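Local structure of putative tryptophan halogenase (6Y1W) at residues T26-M30 with I351-Q355; E60-L66 with E347-H352. The protein is a putative flavin-dependent tryptophan halogenase, probably using reduced FAD to halogenate an aromatic substrate, and is seen here without its flavin cofactor. Residues are numbered along the deposited sequence.

Both contacts are buried near the middle of the chain, their centres about 10 Å apart, and both use helix 350-363; I351 takes part in both, H352 only in contact 2. Contact 1 sets the first helix of the Rossmann-type nucleotide-binding fold against that helix mainly through apolar side chains, with no hydrogen bond between the segments. Contact 2 buries more, 504 against 261 Å², and joins the helix start and its preceding loop to strand 59-61 and the turn after it by hydrogen bonds and a bridging water, close to the predicted catalytic K89. The two meet where Q355 NE2 lies 2.9 Å from S65 O, a probable hydrogen bond, and M30 CE 4.2 Å from L66 CD1.

Contact 1 of 2, residues T26-M30 with I351-Q355; sequences TAGWM and IHLIQ
Segments 26-30 and 351-355 are both helical and run in roughly the same direction, their axes 10.0 Å apart at closest approach and crossing at -36°. The first belongs to helix 25-39, which follows strand 18-22 in the Rossmann-type dinucleotide-binding motif; G28 fits the last glycine of its GxGxxG pattern. Within the segments, M30 N donates to T26 O and Q355 N to I351 O, each at 2.9 Å. The register pairs the CA atoms of T26 with I351 (7.7 Å), A27 with I354 (6.0 Å) and M30 with Q355 (7.3 Å). No hydrogen bond crosses the interface. I354 (mt) points toward the other helix: its CG2 lies 3.9 Å from A27 CA and its CD1 3.9 Å from A27 CB. T26 CG2 rests 3.8 Å from I351 CG1, while Q355 sends its amide to S65 O and a bound MES. T26, A27 and I351 are predicted FAD-binding residues, and tartrate hydrogen-bonds to the backbone N atoms of T26 and A27, so the contact probably borders the empty flavin site. M30 adopts mtp, placing SD 3.8 Å from I354 CG2 and CE 3.9 Å from both I351 CG2 and Q355 CB.

Contact 2 of 2, residues E60-L66 with E347-H352; sequences EATIPSL and ESTNIH. With BUD ((2S,3S)-butane-2,3-diol), chain H.
Segment 60-66 leaves strand 59-61 extended through I63, then turns into helix 65-73, with L66 N donating to I63 O at 3.0 Å. Opposite, 347-352 passes through S348, whose positive phi/psi (54/51) bend the chain before helix 350-363. CA atoms pair T62 with S348 (5.3 Å) and S65 with H352 (6.6 Å). At one end N350 ND2 donates to E60 OE2 (2.7 Å, 169°). A water gives hydrogen bonds to E60 OE2 and A61 O, both 2.7 Å away, and accepts one from I351 N at 3.1 Å. At the other end S65 OG (chi1 p) and H352 ND1 (chi1 t) share a 2.8 Å hydrogen bond at the ring edge. I63 (pt) brings CD1 3.6 Å from H352 CB; L66 CD1 meets I351 CG2 at 3.8 Å. NZ of the predicted catalytic lysine K89 hydrogen-bonds to T62 O and S348 OG, tying the segments together; E347, predicted to bind tryptophan, reaches H106 and H395, consistent with one side of a flavin-dependent halogenase active site. Butanediol C1 lies 3.8 Å from I63 CB. T62 OG1 is satisfied by Y163 O and the E60 backbone pairs with L165, both on antiparallel strand 162-166; strand 91-99 packs against E347 and S348.

Contact 1 of 2, residues T26-M30 with I351-Q355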
loop_
_atom_site.group_PDB
_atom_site.type_symbol
_atom_site.label_atom_id
_atom_site.label_comp_id
_atom_site.label_asym_id
_atom_site.label_seq_id
_atom_site.Cartn_x
_atom_site.Cartn_y
_atom_site.Cartn_z
ATOM N N THR A 26 -8.231 -26.818 8.435
ATOM C CA THR A 26 -7.216 -25.826 8.126
ATOM C C THR A 26 -7.443 -24.529 8.904
ATOM O O THR A 26 -6.516 -23.914 9.440
ATOM C CB THR A 26 -7.277 -25.577 6.626
ATOM O OG1 THR A 26 -7.256 -26.850 5.942
ATOM C CG2 THR A 26 -6.152 -24.727 6.198
ATOM N N ALA A 27 -8.688 -24.050 8.891
ATOM C CA ALA A 27 -8.930 -22.742 9.509
ATOM C C ALA A 27 -8.642 -22.780 10.999
ATOM O O ALA A 27 -7.966 -21.894 11.538
ATOM C CB ALA A 27 -10.370 -22.286 9.259
ATOM N N GLY A 28 -9.172 -23.790 11.676
ATOM C CA GLY A 28 -9.044 -23.843 13.126
ATOM C C GLY A 28 -7.604 -24.056 13.551
ATOM O O GLY A 28 -7.121 -23.393 14.496
ATOM N N TRP A 29 -6.900 -24.973 12.867
ATOM C CA TRP A 29 -5.546 -25.273 13.334
ATOM C C TRP A 29 -4.539 -24.254 12.835
ATOM O O TRP A 29 -3.507 -24.058 13.485
ATOM C CB TRP A 29 -5.147 -26.719 12.967
ATOM C CG TRP A 29 -5.893 -27.727 13.831
ATOM C CD1 TRP A 29 -6.863 -28.601 13.425
ATOM C CD2 TRP A 29 -5.760 -27.911 15.249
ATOM N NE1 TRP A 29 -7.316 -29.331 14.498
ATOM C CE2 TRP A 29 -6.665 -28.914 15.630
ATOM C CE3 TRP A 29 -4.959 -27.318 16.225
ATOM C CZ2 TRP A 29 -6.799 -29.342 16.959
ATOM C CZ3 TRP A 29 -5.087 -27.731 17.530
ATOM C CH2 TRP A 29 -6.008 -28.737 17.893
ATOM N N MET A 30 -4.772 -23.582 11.703
ATOM C CA MET A 30 -3.918 -22.437 11.390
ATOM C C MET A 30 -4.082 -21.353 12.449
ATOM O O MET A 30 -3.102 -20.712 12.845
ATOM C CB MET A 30 -4.231 -21.864 9.999
ATOM C CG MET A 30 -3.706 -22.635 8.832
ATOM S SD MET A 30 -4.188 -21.982 7.201
ATOM C CE MET A 30 -3.230 -20.462 7.166
ATOM N N ILE A 351 -6.552 -20.684 1.519
ATOM C CA ILE A 351 -5.669 -20.668 2.685
ATOM C C ILE A 351 -5.127 -19.273 2.964
ATOM O O ILE A 351 -4.972 -18.885 4.132
ATOM C CB ILE A 351 -4.576 -21.736 2.493
ATOM C CG1 ILE A 351 -5.184 -23.090 2.866
ATOM C CG2 ILE A 351 -3.328 -21.446 3.378
ATOM C CD1 ILE A 351 -4.274 -24.277 2.537
ATOM N N HIS A 352 -4.889 -18.482 1.922
ATOM C CA HIS A 352 -4.439 -17.103 2.091
ATOM C C HIS A 352 -5.449 -16.288 2.883
ATOM O O HIS A 352 -5.077 -15.483 3.748
ATOM C CB HIS A 352 -4.213 -16.497 0.711
ATOM C CG HIS A 352 -4.050 -15.013 0.745
ATOM N ND1 HIS A 352 -2.838 -14.406 0.997
ATOM C CD2 HIS A 352 -4.943 -14.016 0.544
ATOM C CE1 HIS A 352 -2.990 -13.088 0.947
ATOM N NE2 HIS A 352 -4.259 -12.829 0.665
ATOM N N LEU A 353 -6.740 -16.462 2.582
ATOM C CA LEU A 353 -7.735 -15.672 3.284
ATOM C C LEU A 353 -7.846 -16.080 4.741
ATOM O O LEU A 353 -8.114 -15.225 5.579
ATOM C CB LEU A 353 -9.093 -15.781 2.594
ATOM C CG LEU A 353 -9.118 -14.923 1.321
ATOM C CD1 LEU A 353 -10.283 -15.371 0.434
ATOM C CD2 LEU A 353 -9.175 -13.420 1.599
ATOM N N ILE A 354 -7.629 -17.362 5.057
ATOM C CA ILE A 354 -7.515 -17.770 6.462
ATOM C C ILE A 354 -6.333 -17.068 7.114
ATOM O O ILE A 354 -6.444 -16.485 8.204
ATOM C CB ILE A 354 -7.377 -19.300 6.564
ATOM C CG1 ILE A 354 -8.678 -19.976 6.104
ATOM C CG2 ILE A 354 -7.120 -19.676 8.042
ATOM C CD1 ILE A 354 -8.520 -21.510 5.881
ATOM N N GLN A 355 -5.162 -17.143 6.466
ATOM C CA GLN A 355 -3.958 -16.537 7.019
ATOM C C GLN A 355 -4.150 -15.048 7.245
ATOM O O GLN A 355 -3.754 -14.519 8.293
ATOM C CB GLN A 355 -2.782 -16.763 6.074
ATOM C CG GLN A 355 -1.600 -15.851 6.375
ATOM C CD GLN A 355 -0.414 -16.149 5.474
ATOM O OE1 GLN A 355 -0.320 -17.253 4.877
ATOM N NE2 GLN A 355 0.533 -15.205 5.403
#

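Contact 2 of 2, residues E60-L66 with E347-H352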
loop_
_atom_site.group_PDB
_atom_site.type_symbol
_atom_site.label_atom_id
_atom_site.label_comp_id
_atom_site.label_asym_id
_atom_site.label_seq_id
_atom_site.Cartn_x
_atom_site.Cartn_y
_atom_site.Cartn_z
ATOM N N GLU A 60 -4.666 -29.156 -2.308
ATOM C CA GLU A 60 -4.976 -27.741 -2.401
ATOM C C GLU A 60 -3.753 -26.960 -2.848
ATOM O O GLU A 60 -2.640 -27.248 -2.401
ATOM C CB GLU A 60 -5.472 -27.258 -1.017
ATOM C CG GLU A 60 -5.929 -25.849 -0.984
ATOM C CD GLU A 60 -6.854 -25.535 0.210
ATOM O OE1 GLU A 60 -7.281 -26.430 0.982
ATOM O OE2 GLU A 60 -7.187 -24.346 0.339
ATOM N N ALA A 61 -3.946 -25.953 -3.708
ATOM C CA ALA A 61 -2.861 -25.046 -4.075
ATOM C C ALA A 61 -2.872 -23.777 -3.193
ATOM O O ALA A 61 -3.876 -23.428 -2.572
ATOM C CB ALA A 61 -2.973 -24.671 -5.559
ATOM N N THR A 62 -1.710 -23.135 -3.102
ATOM C CA THR A 62 -1.500 -22.009 -2.191
ATOM C C THR A 62 -0.778 -20.896 -2.952
ATOM O O THR A 62 -0.480 -21.006 -4.161
ATOM C CB THR A 62 -0.666 -22.407 -0.944
ATOM O OG1 THR A 62 0.579 -22.980 -1.357
ATOM C CG2 THR A 62 -1.380 -23.452 -0.070
ATOM N N ILE A 63 -0.539 -19.792 -2.264
ATOM C CA ILE A 63 0.178 -18.658 -2.853
ATOM C C ILE A 63 1.298 -18.200 -1.923
ATOM O O ILE A 63 1.397 -18.693 -0.780
ATOM C CB ILE A 63 -0.807 -17.528 -3.225
ATOM C CG1 ILE A 63 -1.689 -17.138 -2.059
ATOM C CG2 ILE A 63 -1.712 -17.979 -4.413
ATOM C CD1 ILE A 63 -2.606 -15.932 -2.439
ATOM N N PRO A 64 2.179 -17.301 -2.370
ATOM C CA PRO A 64 3.444 -17.105 -1.632
ATOM C C PRO A 64 3.288 -16.545 -0.237
ATOM O O PRO A 64 4.244 -16.628 0.546
ATOM C CB PRO A 64 4.227 -16.144 -2.534
ATOM C CG PRO A 64 3.763 -16.540 -3.948
ATOM C CD PRO A 64 2.292 -16.785 -3.761
ATOM N N SER A 65 2.153 -15.934 0.098
ATOM C CA SER A 65 1.982 -15.487 1.478
ATOM C C SER A 65 2.152 -16.627 2.483
ATOM O O SER A 65 2.500 -16.364 3.643
ATOM C CB SER A 65 0.617 -14.812 1.624
ATOM O OG SER A 65 -0.423 -15.731 1.286
ATOM N N LEU A 66 1.893 -17.884 2.094
ATOM C CA LEU A 66 2.047 -18.953 3.074
ATOM C C LEU A 66 3.515 -19.150 3.432
ATOM O O LEU A 66 3.821 -19.619 4.531
ATOM C CB LEU A 66 1.468 -20.280 2.580
ATOM C CG LEU A 66 1.255 -21.341 3.671
ATOM C CD1 LEU A 66 0.160 -20.932 4.663
ATOM C CD2 LEU A 66 0.864 -22.687 3.069
ATOM N N GLU A 347 -7.825 -18.808 -8.201
ATOM C CA GLU A 347 -6.527 -18.192 -7.956
ATOM C C GLU A 347 -5.941 -18.638 -6.616
ATOM O O GLU A 347 -5.108 -17.939 -6.041
ATOM C CB GLU A 347 -6.614 -16.654 -8.006
ATOM C CG GLU A 347 -6.720 -16.095 -9.441
ATOM C CD GLU A 347 -5.405 -16.146 -10.216
ATOM O OE1 GLU A 347 -4.331 -16.394 -9.605
ATOM O OE2 GLU A 347 -5.439 -15.947 -11.491
ATOM N N SER A 348 -6.356 -19.805 -6.107
ATOM C CA SER A 348 -5.725 -20.434 -4.940
ATOM C C SER A 348 -5.660 -19.485 -3.746
ATOM O O SER A 348 -4.613 -19.328 -3.118
ATOM C CB SER A 348 -4.309 -20.975 -5.249
ATOM O OG SER A 348 -4.207 -21.622 -6.544
ATOM N N THR A 349 -6.795 -18.885 -3.397
ATOM C CA THR A 349 -6.840 -17.881 -2.332
ATOM C C THR A 349 -7.424 -18.398 -1.009
ATOM O O THR A 349 -7.419 -17.638 -0.038
ATOM C CB THR A 349 -7.632 -16.642 -2.773
ATOM O OG1 THR A 349 -8.888 -17.021 -3.377
ATOM C CG2 THR A 349 -6.831 -15.787 -3.752
ATOM N N ASN A 350 -7.887 -19.651 -0.904
ATOM C CA ASN A 350 -8.597 -20.085 0.318
ATOM C C ASN A 350 -7.705 -20.007 1.561
ATOM O O ASN A 350 -8.046 -19.367 2.572
ATOM C CB ASN A 350 -9.106 -21.528 0.136
ATOM C CG ASN A 350 -9.639 -22.129 1.440
ATOM O OD1 ASN A 350 -10.578 -21.574 2.000
ATOM N ND2 ASN A 350 -9.056 -23.254 1.931
ATOM N N ILE A 351 -6.552 -20.684 1.519
ATOM C CA ILE A 351 -5.669 -20.668 2.685
ATOM C C ILE A 351 -5.127 -19.273 2.964
ATOM O O ILE A 351 -4.972 -18.885 4.132
ATOM C CB ILE A 351 -4.576 -21.736 2.493
ATOM C CG1 ILE A 351 -5.184 -23.090 2.866
ATOM C CG2 ILE A 351 -3.328 -21.446 3.378
ATOM C CD1 ILE A 351 -4.274 -24.277 2.537
ATOM N N HIS A 352 -4.889 -18.482 1.922
ATOM C CA HIS A 352 -4.439 -17.103 2.091
ATOM C C HIS A 352 -5.449 -16.288 2.883
ATOM O O HIS A 352 -5.077 -15.483 3.748
ATOM C CB HIS A 352 -4.213 -16.497 0.711
ATOM C CG HIS A 352 -4.050 -15.013 0.745
ATOM N ND1 HIS A 352 -2.838 -14.406 0.997
ATOM C CD2 HIS A 352 -4.943 -14.016 0.544
ATOM C CE1 HIS A 352 -2.990 -13.088 0.947
ATOM N NE2 HIS A 352 -4.259 -12.829 0.665
HETATM C C1 BUD H . -0.433 -14.452 -5.485
HETATM O O1 BUD H . -1.195 -14.057 -7.699
HETATM C C2 BUD H . -0.874 -13.395 -6.497
HETATM O O2 BUD H . -0.109 -11.332 -7.597
HETATM C C3 BUD H . 0.264 -12.396 -6.735
HETATM C C4 BUD H . 0.698 -11.815 -5.384
HETATM O O HOH W 1 -5.628 -22.412 -0.819
#